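Local structure of glutathione peroxidase (Hypocrea jecorina, 6VPD) at residues Thr27-Phe32 / Phe158-Asp163; Ile124-Asp129 / Glu149-Asn154. The protein probably reduces hydroperoxides to alcohols at the expense of reduced thioredoxin, as a thioredoxin-dependent peroxidase of the glutathione peroxidase family. All blocks are in the same frame, centred on the assembly; numbering follows the deposited sequence.

Contact 1: residues Thr27-Phe32 / Phe158-Asp163; sequences TSFFDF and FLIGRD
Phe29 holds CG anti to its backbone N (chi1 171°), while Ile160 sets CG2 anti to its own N and CG1 anti to its carbonyl carbon (chi1 -48°), and the two side chains cross at about a right angle. CG1 of Ile160 lies over the middle of the Phe29 ring, 3.7 Å from the centroid and 11° off the ring normal, a CH-pi contact. Ile160 CG2 touches Phe29 CB at 3.6 Å, and Ile160 CD1 lies beside ring atom CD1 of Phe29 at 3.7 Å. At its edge, in plane, the Phe29 ring meets CE1 of Phe30; one face of the Phe30 ring in turn carries Phe29 CD2, offset toward the rim. Phe30 reaches the far side through its distal carbons, CE2 approaching Arg162 O to 3.4 Å obliquely and Asp163 C lying near the ring plane.

Ile160 ends strand 157-160, a central strand of the thioredoxin-fold sheet, and Gly161-Asp163 begin the turn of the beta-hairpin to strand 166-170. The contact thus seats the short 3-10 turn 29-31, just before the N-terminal hairpin, against the sheet and that turn; a backbone hydrogen bond between Phe29 and Gly164 adds to it. Asp31 OD2 accepts a hydrogen bond from Ser28 N at 3.1 Å, from above the carboxylate plane, and Asp31 N is bonded to Ser28 O at 2.8 Å, which folds the 3-10 turn back on its start. The Arg162 side chain turns elsewhere, to Asp84 and the carbonyls of Ile187 and Gly49. Leu134 and Trp137 of helix 133-141 also touch Phe29.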
loop_
_atom_site.group_PDB
_atom_site.type_symbol
_atom_site.label_atom_id
_atom_site.label_comp_id
_atom_site.label_asym_id
_atom_site.label_seq_id
_atom_site.Cartn_x
_atom_site.Cartn_y
_atom_site.Cartn_z
ATOM N N THR A 27 -16.295 -17.414 -17.474
ATOM C CA THR A 27 -14.912 -17.842 -17.475
ATOM C C THR A 27 -14.516 -18.277 -16.069
ATOM O O THR A 27 -15.060 -17.807 -15.061
ATOM C CB THR A 27 -14.001 -16.717 -17.960
ATOM O OG1 THR A 27 -14.678 -15.954 -18.958
ATOM C CG2 THR A 27 -12.729 -17.285 -18.569
ATOM N N SER A 28 -13.583 -19.211 -16.013
ATOM C CA SER A 28 -13.016 -19.670 -14.770
ATOM C C SER A 28 -11.516 -19.460 -14.832
ATOM O O SER A 28 -10.908 -19.522 -15.906
ATOM C CB SER A 28 -13.307 -21.134 -14.516
ATOM O OG SER A 28 -12.085 -21.852 -14.485
ATOM N N PHE A 29 -10.935 -19.214 -13.662
ATOM C CA PHE A 29 -9.499 -19.017 -13.562
ATOM C C PHE A 29 -8.749 -20.156 -14.225
ATOM O O PHE A 29 -7.736 -19.938 -14.891
ATOM C CB PHE A 29 -9.125 -18.882 -12.079
ATOM C CG PHE A 29 -7.661 -18.888 -11.801
ATOM C CD1 PHE A 29 -6.911 -17.722 -11.905
ATOM C CD2 PHE A 29 -7.038 -20.042 -11.382
ATOM C CE1 PHE A 29 -5.547 -17.717 -11.613
ATOM C CE2 PHE A 29 -5.686 -20.046 -11.099
ATOM C CZ PHE A 29 -4.939 -18.877 -11.207
ATOM N N PHE A 30 -9.249 -21.373 -14.092
ATOM C CA PHE A 30 -8.514 -22.493 -14.673
ATOM C C PHE A 30 -8.624 -22.571 -16.206
ATOM O O PHE A 30 -8.015 -23.473 -16.801
ATOM C CB PHE A 30 -8.981 -23.797 -14.015
ATOM C CG PHE A 30 -8.974 -23.753 -12.491
ATOM C CD1 PHE A 30 -7.779 -23.785 -11.778
ATOM C CD2 PHE A 30 -10.167 -23.682 -11.778
ATOM C CE1 PHE A 30 -7.781 -23.749 -10.382
ATOM C CE2 PHE A 30 -10.173 -23.645 -10.390
ATOM C CZ PHE A 30 -8.978 -23.682 -9.694
ATOM N N ASP A 31 -9.348 -21.647 -16.856
ATOM C CA ASP A 31 -9.315 -21.526 -18.313
ATOM C C ASP A 31 -8.010 -20.909 -18.828
ATOM O O ASP A 31 -7.747 -20.965 -20.036
ATOM C CB ASP A 31 -10.496 -20.671 -18.826
ATOM C CG ASP A 31 -11.870 -21.335 -18.608
ATOM O OD1 ASP A 31 -11.893 -22.550 -18.330
ATOM O OD2 ASP A 31 -12.920 -20.647 -18.717
ATOM N N PHE A 32 -7.193 -20.315 -17.965
ATOM C CA PHE A 32 -6.116 -19.473 -18.464
ATOM C C PHE A 32 -4.812 -20.254 -18.558
ATOM O O PHE A 32 -4.626 -21.281 -17.903
ATOM C CB PHE A 32 -5.925 -18.256 -17.573
ATOM C CG PHE A 32 -6.936 -17.168 -17.789
ATOM C CD1 PHE A 32 -8.124 -17.162 -17.083
ATOM C CD2 PHE A 32 -6.681 -16.126 -18.689
ATOM C CE1 PHE A 32 -9.055 -16.154 -17.289
ATOM C CE2 PHE A 32 -7.598 -15.117 -18.888
ATOM C CZ PHE A 32 -8.785 -15.129 -18.188
ATOM N N PHE A 158 -4.971 -12.117 -5.020
ATOM C CA PHE A 158 -6.303 -12.617 -5.369
ATOM C C PHE A 158 -6.439 -14.071 -4.941
ATOM O O PHE A 158 -5.528 -14.874 -5.154
ATOM C CB PHE A 158 -6.593 -12.570 -6.858
ATOM C CG PHE A 158 -6.495 -11.216 -7.474
ATOM C CD1 PHE A 158 -5.260 -10.670 -7.795
ATOM C CD2 PHE A 158 -7.654 -10.514 -7.825
ATOM C CE1 PHE A 158 -5.178 -9.423 -8.420
ATOM C CE2 PHE A 158 -7.581 -9.264 -8.445
ATOM C CZ PHE A 158 -6.340 -8.716 -8.731
ATOM N N LEU A 159 -7.591 -14.419 -4.381
ATOM C CA LEU A 159 -7.869 -15.769 -3.915
ATOM C C LEU A 159 -8.865 -16.440 -4.864
ATOM O O LEU A 159 -9.964 -15.919 -5.076
ATOM C CB LEU A 159 -8.409 -15.725 -2.490
ATOM C CG LEU A 159 -8.722 -17.067 -1.842
ATOM C CD1 LEU A 159 -7.462 -17.911 -1.811
ATOM C CD2 LEU A 159 -9.312 -16.858 -0.437
ATOM N N ILE A 160 -8.473 -17.593 -5.425
ATOM C CA ILE A 160 -9.302 -18.370 -6.340
ATOM C C ILE A 160 -9.901 -19.548 -5.582
ATOM O O ILE A 160 -9.166 -20.401 -5.067
ATOM C CB ILE A 160 -8.505 -18.888 -7.553
ATOM C CG1 ILE A 160 -7.640 -17.802 -8.236
ATOM C CG2 ILE A 160 -9.475 -19.522 -8.530
ATOM C CD1 ILE A 160 -8.359 -16.569 -8.658
ATOM N N GLY A 161 -11.238 -19.633 -5.555
ATOM C CA GLY A 161 -11.898 -20.783 -4.970
ATOM C C GLY A 161 -11.810 -22.006 -5.869
ATOM O O GLY A 161 -11.424 -21.932 -7.034
ATOM N N ARG A 162 -12.178 -23.162 -5.305
ATOM C CA ARG A 162 -12.027 -24.426 -6.028
ATOM C C ARG A 162 -12.781 -24.415 -7.354
ATOM O O ARG A 162 -12.387 -25.113 -8.295
ATOM C CB ARG A 162 -12.506 -25.598 -5.169
ATOM C CG ARG A 162 -11.724 -25.838 -3.888
ATOM C CD ARG A 162 -12.107 -27.215 -3.356
ATOM N NE ARG A 162 -11.529 -27.542 -2.057
ATOM C CZ ARG A 162 -10.485 -28.360 -1.876
ATOM N NH1 ARG A 162 -9.882 -28.929 -2.919
ATOM N NH2 ARG A 162 -10.041 -28.622 -0.649
ATOM N N ASP A 163 -13.848 -23.615 -7.452
ATOM C CA ASP A 163 -14.627 -23.462 -8.674
ATOM C C ASP A 163 -14.032 -22.466 -9.662
ATOM O O ASP A 163 -14.585 -22.315 -10.760
ATOM C CB ASP A 163 -16.049 -23.013 -8.338
ATOM C CG ASP A 163 -16.078 -21.697 -7.576
ATOM O OD1 ASP A 163 -15.052 -21.342 -6.926
ATOM O OD2 ASP A 163 -17.131 -21.019 -7.618
#

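Contact 2: residues Ile124-Asp129 / Glu149-Asn154; sequences INVNGD and ERVKWN
The Arg150 guanidinium has Gly128 N over one face, 3.5 Å above the plane and offset toward the rim, and the carboxamide of Asn127 lies 24° from parallel to it. Side chains of Asn127 and Arg150 slide past each other in opposite directions, the bend of Arg150 at chi2 (-77°) placing its CD beside Asn127 OD1, 3.2 Å away. The amide end of Asn127 is turned to the backbone of Val151: ND2 gives a hydrogen bond to Val151 O at 2.9 Å, in the carbonyl plane on a lone pair, and OD1 accepts a weak one from Val151 N at 3.4 Å. One carboxamide thereby serves both polar backbone atoms of a single residue, joining two irregular loops much as a strand neighbour would. An alanine at Asn127 would probably leave Val151 N and O without these mates and let the two loops part more easily. Beside the polar pair, Val126 CG2 meets Val151 CB at 3.9 Å. Lys139 of helix 133-141 bonds Val126 O and, weakly, Asn127 OD1, while Gln94 NE2 bonds Asn127 O. The two loops flank helix 133-141 in sequence; Tyr135 from that helix and Cys92 of strand 85-92 pack on Val126, and Asn56 of strand 51-58 touches both valines.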
loop_
_atom_site.group_PDB
_atom_site.type_symbol
_atom_site.label_atom_id
_atom_site.label_comp_id
_atom_site.label_asym_id
_atom_site.label_seq_id
_atom_site.Cartn_x
_atom_site.Cartn_y
_atom_site.Cartn_z
ATOM N N ILE A 124 5.315 -10.821 -15.982
ATOM C CA ILE A 124 4.159 -10.314 -16.715
ATOM C C ILE A 124 3.895 -8.855 -16.350
ATOM O O ILE A 124 4.451 -8.298 -15.394
ATOM C CB ILE A 124 2.881 -11.136 -16.457
ATOM C CG1 ILE A 124 2.576 -11.187 -14.972
ATOM C CG2 ILE A 124 2.966 -12.544 -17.065
ATOM C CD1 ILE A 124 1.185 -11.604 -14.744
ATOM N N ASN A 125 3.017 -8.242 -17.127
ATOM C CA ASN A 125 2.455 -6.954 -16.780
ATOM C C ASN A 125 1.076 -7.167 -16.186
ATOM O O ASN A 125 0.262 -7.905 -16.748
ATOM C CB ASN A 125 2.391 -6.054 -18.008
ATOM C CG ASN A 125 3.749 -5.544 -18.395
ATOM O OD1 ASN A 125 4.214 -4.544 -17.858
ATOM N ND2 ASN A 125 4.421 -6.259 -19.289
ATOM N N VAL A 126 0.829 -6.546 -15.029
ATOM C CA VAL A 126 -0.497 -6.619 -14.429
ATOM C C VAL A 126 -1.385 -5.456 -14.824
ATOM O O VAL A 126 -2.592 -5.508 -14.562
ATOM C CB VAL A 126 -0.438 -6.695 -12.886
ATOM C CG1 VAL A 126 0.378 -7.905 -12.445
ATOM C CG2 VAL A 126 0.107 -5.404 -12.277
ATOM N N ASN A 127 -0.839 -4.417 -15.460
ATOM C CA ASN A 127 -1.583 -3.193 -15.736
ATOM C C ASN A 127 -1.309 -2.714 -17.150
ATOM O O ASN A 127 -0.306 -3.066 -17.766
ATOM C CB ASN A 127 -1.221 -2.089 -14.753
ATOM C CG ASN A 127 -1.846 -2.306 -13.414
ATOM O OD1 ASN A 127 -2.928 -2.884 -13.331
ATOM N ND2 ASN A 127 -1.177 -1.867 -12.352
ATOM N N GLY A 128 -2.228 -1.908 -17.662
ATOM C CA GLY A 128 -2.125 -1.427 -19.018
ATOM C C GLY A 128 -2.811 -2.340 -20.007
ATOM O O GLY A 128 -3.327 -3.417 -19.677
ATOM N N ASP A 129 -2.821 -1.878 -21.261
ATOM C CA ASP A 129 -3.395 -2.652 -22.355
ATOM C C ASP A 129 -2.521 -3.846 -22.691
ATOM O O ASP A 129 -2.979 -4.779 -23.369
ATOM C CB ASP A 129 -3.583 -1.762 -23.589
ATOM C CG ASP A 129 -4.622 -0.658 -23.377
ATOM O OD1 ASP A 129 -5.742 -0.958 -22.895
ATOM O OD2 ASP A 129 -4.311 0.514 -23.696
ATOM N N GLU A 149 -9.795 -0.638 -10.522
ATOM C CA GLU A 149 -9.463 -1.941 -11.068
ATOM C C GLU A 149 -7.952 -2.194 -11.119
ATOM O O GLU A 149 -7.516 -3.333 -10.901
ATOM C CB GLU A 149 -10.117 -2.054 -12.449
ATOM C CG GLU A 149 -9.933 -3.377 -13.107
ATOM C CD GLU A 149 -10.725 -3.525 -14.395
ATOM O OE1 GLU A 149 -11.860 -2.982 -14.458
ATOM O OE2 GLU A 149 -10.200 -4.178 -15.338
ATOM N N ARG A 150 -7.141 -1.151 -11.336
ATOM C CA ARG A 150 -5.682 -1.276 -11.334
ATOM C C ARG A 150 -5.140 -1.880 -10.041
ATOM O O ARG A 150 -5.622 -1.596 -8.938
ATOM C CB ARG A 150 -5.021 0.093 -11.554
ATOM C CG ARG A 150 -5.175 0.694 -12.970
ATOM C CD ARG A 150 -4.217 -0.010 -13.935
ATOM N NE ARG A 150 -4.559 0.098 -15.354
ATOM C CZ ARG A 150 -5.469 -0.650 -15.967
ATOM N NH1 ARG A 150 -6.132 -1.575 -15.268
ATOM N NH2 ARG A 150 -5.673 -0.478 -17.274
ATOM N N VAL A 151 -4.107 -2.716 -10.198
ATOM C CA VAL A 151 -3.250 -3.086 -9.081
ATOM C C VAL A 151 -2.405 -1.887 -8.682
ATOM O O VAL A 151 -1.726 -1.274 -9.517
ATOM C CB VAL A 151 -2.377 -4.287 -9.456
ATOM C CG1 VAL A 151 -1.473 -4.661 -8.300
ATOM C CG2 VAL A 151 -3.264 -5.462 -9.857
ATOM N N LYS A 152 -2.439 -1.547 -7.401
ATOM C CA LYS A 152 -1.790 -0.328 -6.933
ATOM C C LYS A 152 -0.290 -0.521 -6.749
ATOM O O LYS A 152 0.493 0.362 -7.108
ATOM C CB LYS A 152 -2.429 0.134 -5.622
ATOM C CG LYS A 152 -3.949 0.232 -5.691
ATOM C CD LYS A 152 -4.618 -0.095 -4.342
ATOM C CE LYS A 152 -5.956 -0.837 -4.539
ATOM N NZ LYS A 152 -6.580 -1.278 -3.250
ATOM N N TRP A 153 0.131 -1.667 -6.218
ATOM C CA TRP A 153 1.516 -1.846 -5.811
ATOM C C TRP A 153 1.881 -3.321 -5.957
ATOM O O TRP A 153 1.046 -4.155 -6.332
ATOM C CB TRP A 153 1.694 -1.325 -4.384
ATOM C CG TRP A 153 3.111 -1.137 -3.926
ATOM C CD1 TRP A 153 3.707 -1.710 -2.828
ATOM C CD2 TRP A 153 4.112 -0.316 -4.541
ATOM N NE1 TRP A 153 5.020 -1.290 -2.726
ATOM C CE2 TRP A 153 5.294 -0.441 -3.769
ATOM C CE3 TRP A 153 4.132 0.499 -5.679
ATOM C CZ2 TRP A 153 6.479 0.222 -4.101
ATOM C CZ3 TRP A 153 5.317 1.145 -6.017
ATOM C CH2 TRP A 153 6.468 1.014 -5.223
ATOM N N ASN A 154 3.144 -3.645 -5.674
ATOM C CA ASN A 154 3.526 -5.048 -5.641
ATOM C C ASN A 154 2.728 -5.760 -4.554
ATOM O O ASN A 154 2.308 -5.150 -3.564
ATOM C CB ASN A 154 5.032 -5.223 -5.375
ATOM C CG ASN A 154 5.910 -4.308 -6.214
ATOM O OD1 ASN A 154 6.044 -4.480 -7.427
ATOM N ND2 ASN A 154 6.562 -3.358 -5.554
#

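How the contacts relate
Contacts 1 and 2 lie 18 Å apart, centre to centre, with no touch across the gap, although Asn154 and Phe158 are separated by just three residues of chain. Contact 2 lies within the sequence span that contact 1 closes. Helix 133-141 is common ground, since its side chains meet both 27-32 and 124-129; strand 51-58 likewise packs against both contacts. The predicted active-site residue Cys61 belongs to neither contact, and both lie away from it. Trp153 and Asn154 end segment 149-154, and Gln94 bonds 124-129 from outside; by family correspondence these three probably match the residues that work with the catalytic cysteine in related peroxidases.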